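Local coordinates for nitrogen regulatory protein P-II (PDB 5DS7) that probably regulates enzyme activity as a trimeric signalling protein of the P-II family and binds the adenine nucleotides AMP and ADP, at residues K11-L16 with L63-A68. Residues are numbered along the deposited sequence; the frame is centred on the assembly and turned at random.
Sequences KLEIIL and LIMIIA. With AMP (adenosine monophosphate), chain E; AMP (adenosine monophosphate), chain G.
L12, I14 and L16 pair with A68, I66 and I64 through six backbone hydrogen bonds, two to each pair, which join 11-16 and 63-68 as neighbouring antiparallel strands. L12 N reaches A68 O at 2.8 Å and I66 N meets I14 O at 2.7 Å. The non-hydrogen-bonded pairs E13-I67 and I15-M65 alternate with these three. On the face carrying K11, E13 and I15, the methylene CD of K11 runs alongside I67, 3.7 Å from its CG2. The thioether of M65 lies beside E13, its SD 3.9 Å from E13 OE2, and I15 CG1 rests on M65 CB. The K11 chain leaves with CG anti to its backbone N (chi1 -171°) and bends at chi3, which brings NZ to the anti lone pair of E13 OE1 at 2.9 Å. That ammonium also forms a salt bridge to E13 and a hydrogen bond to H96, both of the second subunit, while E13 OE2 takes a salt bridge from K11 of the third subunit, so the buried charges close a ring between subunits. An alanine in place of K11 would probably leave E13 carboxylates of two subunits each short of a cationic partner and bare the flank of I67. On the reverse face L16 CD2 lies 3.6 Å from I64 CG1, and helices 21-31 and 75-88 cover this apolar layer. Toward the two ends of the contact, L63 CD1 comes 3.4 Å from O2' of the chain G AMP, and I67 O 3.3 Å from C2 of the chain E AMP. These are the central strands of the ferredoxin-like P-II fold, whose sheets face one another within the trimer and whose nucleotides lie in clefts between subunits.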
# COMPACT_ATOMS: atom_id res chain seq x y z
N LYS B 11 -0.55 -10.12 2.66
CA LYS B 11 -0.62 -8.81 3.26
C LYS B 11 -2.02 -8.26 2.97
O LYS B 11 -2.45 -8.18 1.82
CB LYS B 11 0.47 -7.89 2.71
CG LYS B 11 0.60 -6.56 3.46
CD LYS B 11 1.32 -5.51 2.62
CE LYS B 11 0.37 -4.88 1.63
NZ LYS B 11 0.98 -3.71 0.94
N LEU B 12 -2.75 -7.92 4.03
CA LEU B 12 -4.06 -7.31 3.85
C LEU B 12 -3.98 -5.79 3.88
O LEU B 12 -3.21 -5.24 4.66
CB LEU B 12 -5.01 -7.77 4.94
CG LEU B 12 -5.17 -9.27 5.14
CD1 LEU B 12 -6.17 -9.46 6.24
CD2 LEU B 12 -5.67 -9.90 3.89
N GLU B 13 -4.75 -5.13 3.02
CA GLU B 13 -5.01 -3.70 3.17
C GLU B 13 -6.49 -3.53 3.47
O GLU B 13 -7.34 -3.90 2.67
CB GLU B 13 -4.60 -2.92 1.91
CG GLU B 13 -3.09 -2.93 1.69
CD GLU B 13 -2.64 -2.22 0.41
OE1 GLU B 13 -1.42 -2.19 0.15
OE2 GLU B 13 -3.50 -1.70 -0.33
N ILE B 14 -6.78 -3.01 4.65
CA ILE B 14 -8.16 -2.87 5.10
C ILE B 14 -8.49 -1.40 5.25
O ILE B 14 -7.86 -0.70 6.03
CB ILE B 14 -8.39 -3.59 6.43
CG1 ILE B 14 -7.81 -5.01 6.34
CG2 ILE B 14 -9.88 -3.57 6.81
CD1 ILE B 14 -7.36 -5.58 7.68
N ILE B 15 -9.47 -0.94 4.47
CA ILE B 15 -9.80 0.48 4.43
C ILE B 15 -11.19 0.66 5.00
O ILE B 15 -12.12 0.03 4.52
CB ILE B 15 -9.71 1.00 2.99
CG1 ILE B 15 -8.29 0.78 2.46
CG2 ILE B 15 -10.10 2.46 2.90
CD1 ILE B 15 -8.18 0.95 0.96
N LEU B 16 -11.32 1.48 6.04
CA LEU B 16 -12.61 1.71 6.68
C LEU B 16 -12.58 2.99 7.52
O LEU B 16 -11.52 3.58 7.72
CB LEU B 16 -13.00 0.50 7.55
CG LEU B 16 -12.30 0.35 8.90
CD1 LEU B 16 -12.69 -0.97 9.53
CD2 LEU B 16 -10.78 0.45 8.77
N LEU B 63 -11.23 8.18 7.40
CA LEU B 63 -10.81 6.90 6.85
C LEU B 63 -9.38 6.51 7.22
O LEU B 63 -8.49 7.36 7.24
CB LEU B 63 -10.92 6.90 5.32
CG LEU B 63 -12.24 6.63 4.61
CD1 LEU B 63 -11.96 6.53 3.13
CD2 LEU B 63 -12.98 5.39 5.14
N ILE B 64 -9.17 5.22 7.46
CA ILE B 64 -7.82 4.69 7.69
C ILE B 64 -7.58 3.45 6.82
O ILE B 64 -8.52 2.87 6.29
CB ILE B 64 -7.60 4.32 9.19
CG1 ILE B 64 -8.50 3.15 9.60
CG2 ILE B 64 -7.86 5.52 10.08
CD1 ILE B 64 -8.23 2.64 11.02
N MET B 65 -6.33 3.06 6.71
CA MET B 65 -6.01 1.85 6.01
C MET B 65 -5.12 1.06 6.95
O MET B 65 -4.04 1.51 7.30
CB MET B 65 -5.33 2.10 4.67
CG MET B 65 -4.66 0.88 4.06
SD MET B 65 -4.04 1.02 2.37
CE MET B 65 -2.78 2.27 2.54
N ILE B 66 -5.57 -0.11 7.35
CA ILE B 66 -4.76 -1.01 8.16
C ILE B 66 -4.04 -2.02 7.27
O ILE B 66 -4.66 -2.77 6.49
CB ILE B 66 -5.64 -1.74 9.21
CG1 ILE B 66 -6.32 -0.73 10.13
CG2 ILE B 66 -4.81 -2.74 10.02
CD1 ILE B 66 -7.51 -1.33 10.89
N ILE B 67 -2.72 -2.01 7.36
CA ILE B 67 -1.88 -2.97 6.65
C ILE B 67 -1.46 -4.06 7.61
O ILE B 67 -0.89 -3.78 8.68
CB ILE B 67 -0.62 -2.29 6.08
CG1 ILE B 67 -1.03 -1.10 5.20
CG2 ILE B 67 0.23 -3.29 5.33
CD1 ILE B 67 0.08 -0.04 5.06
N ALA B 68 -1.71 -5.31 7.24
CA ALA B 68 -1.37 -6.43 8.10
C ALA B 68 -0.80 -7.56 7.30
O ALA B 68 -1.49 -8.17 6.50
CB ALA B 68 -2.59 -6.90 8.86
P AMP E . 8.46 -4.56 15.43
O1P AMP E . 7.81 -5.88 15.74
O2P AMP E . 8.77 -3.73 16.65
O3P AMP E . 9.60 -4.60 14.41
O5' AMP E . 7.35 -3.71 14.69
C5' AMP E . 7.61 -2.37 14.30
C4' AMP E . 6.53 -1.82 13.41
O4' AMP E . 6.48 -2.56 12.17
C3' AMP E . 5.12 -1.92 13.96
O3' AMP E . 4.81 -0.88 14.87
C2' AMP E . 4.26 -1.90 12.70
O2' AMP E . 4.07 -0.58 12.25
C1' AMP E . 5.14 -2.65 11.71
N9 AMP E . 4.75 -4.07 11.63
C8 AMP E . 5.20 -5.06 12.41
N7 AMP E . 4.59 -6.23 12.10
C5 AMP E . 3.71 -5.98 11.12
C6 AMP E . 2.74 -6.75 10.35
N6 AMP E . 2.56 -8.07 10.55
N1 AMP E . 2.01 -6.11 9.42
C2 AMP E . 2.16 -4.79 9.20
N3 AMP E . 3.02 -4.01 9.87
C4 AMP E . 3.82 -4.55 10.82
P AMP G . -17.66 2.06 0.01
O1P AMP G . -17.71 0.91 0.98
O2P AMP G . -17.97 1.69 -1.41
O3P AMP G . -18.29 3.31 0.56
O5' AMP G . -16.11 2.43 0.00
C5' AMP G . -15.55 3.16 1.08
C4' AMP G . -14.11 3.50 0.84
O4' AMP G . -13.37 2.33 0.38
C3' AMP G . -13.87 4.53 -0.24
O3' AMP G . -14.06 5.85 0.25
C2' AMP G . -12.44 4.25 -0.66
O2' AMP G . -11.54 4.83 0.25
C1' AMP G . -12.37 2.73 -0.53
N9 AMP G . -12.61 2.06 -1.82
C8 AMP G . -13.81 1.66 -2.31
N7 AMP G . -13.68 1.10 -3.54
C5 AMP G . -12.38 1.15 -3.85
C6 AMP G . -11.56 0.75 -5.00
N6 AMP G . -12.15 0.16 -6.07
N1 AMP G . -10.23 0.99 -4.95
C2 AMP G . -9.66 1.57 -3.88
N3 AMP G . -10.34 1.96 -2.79
C4 AMP G . -11.68 1.78 -2.73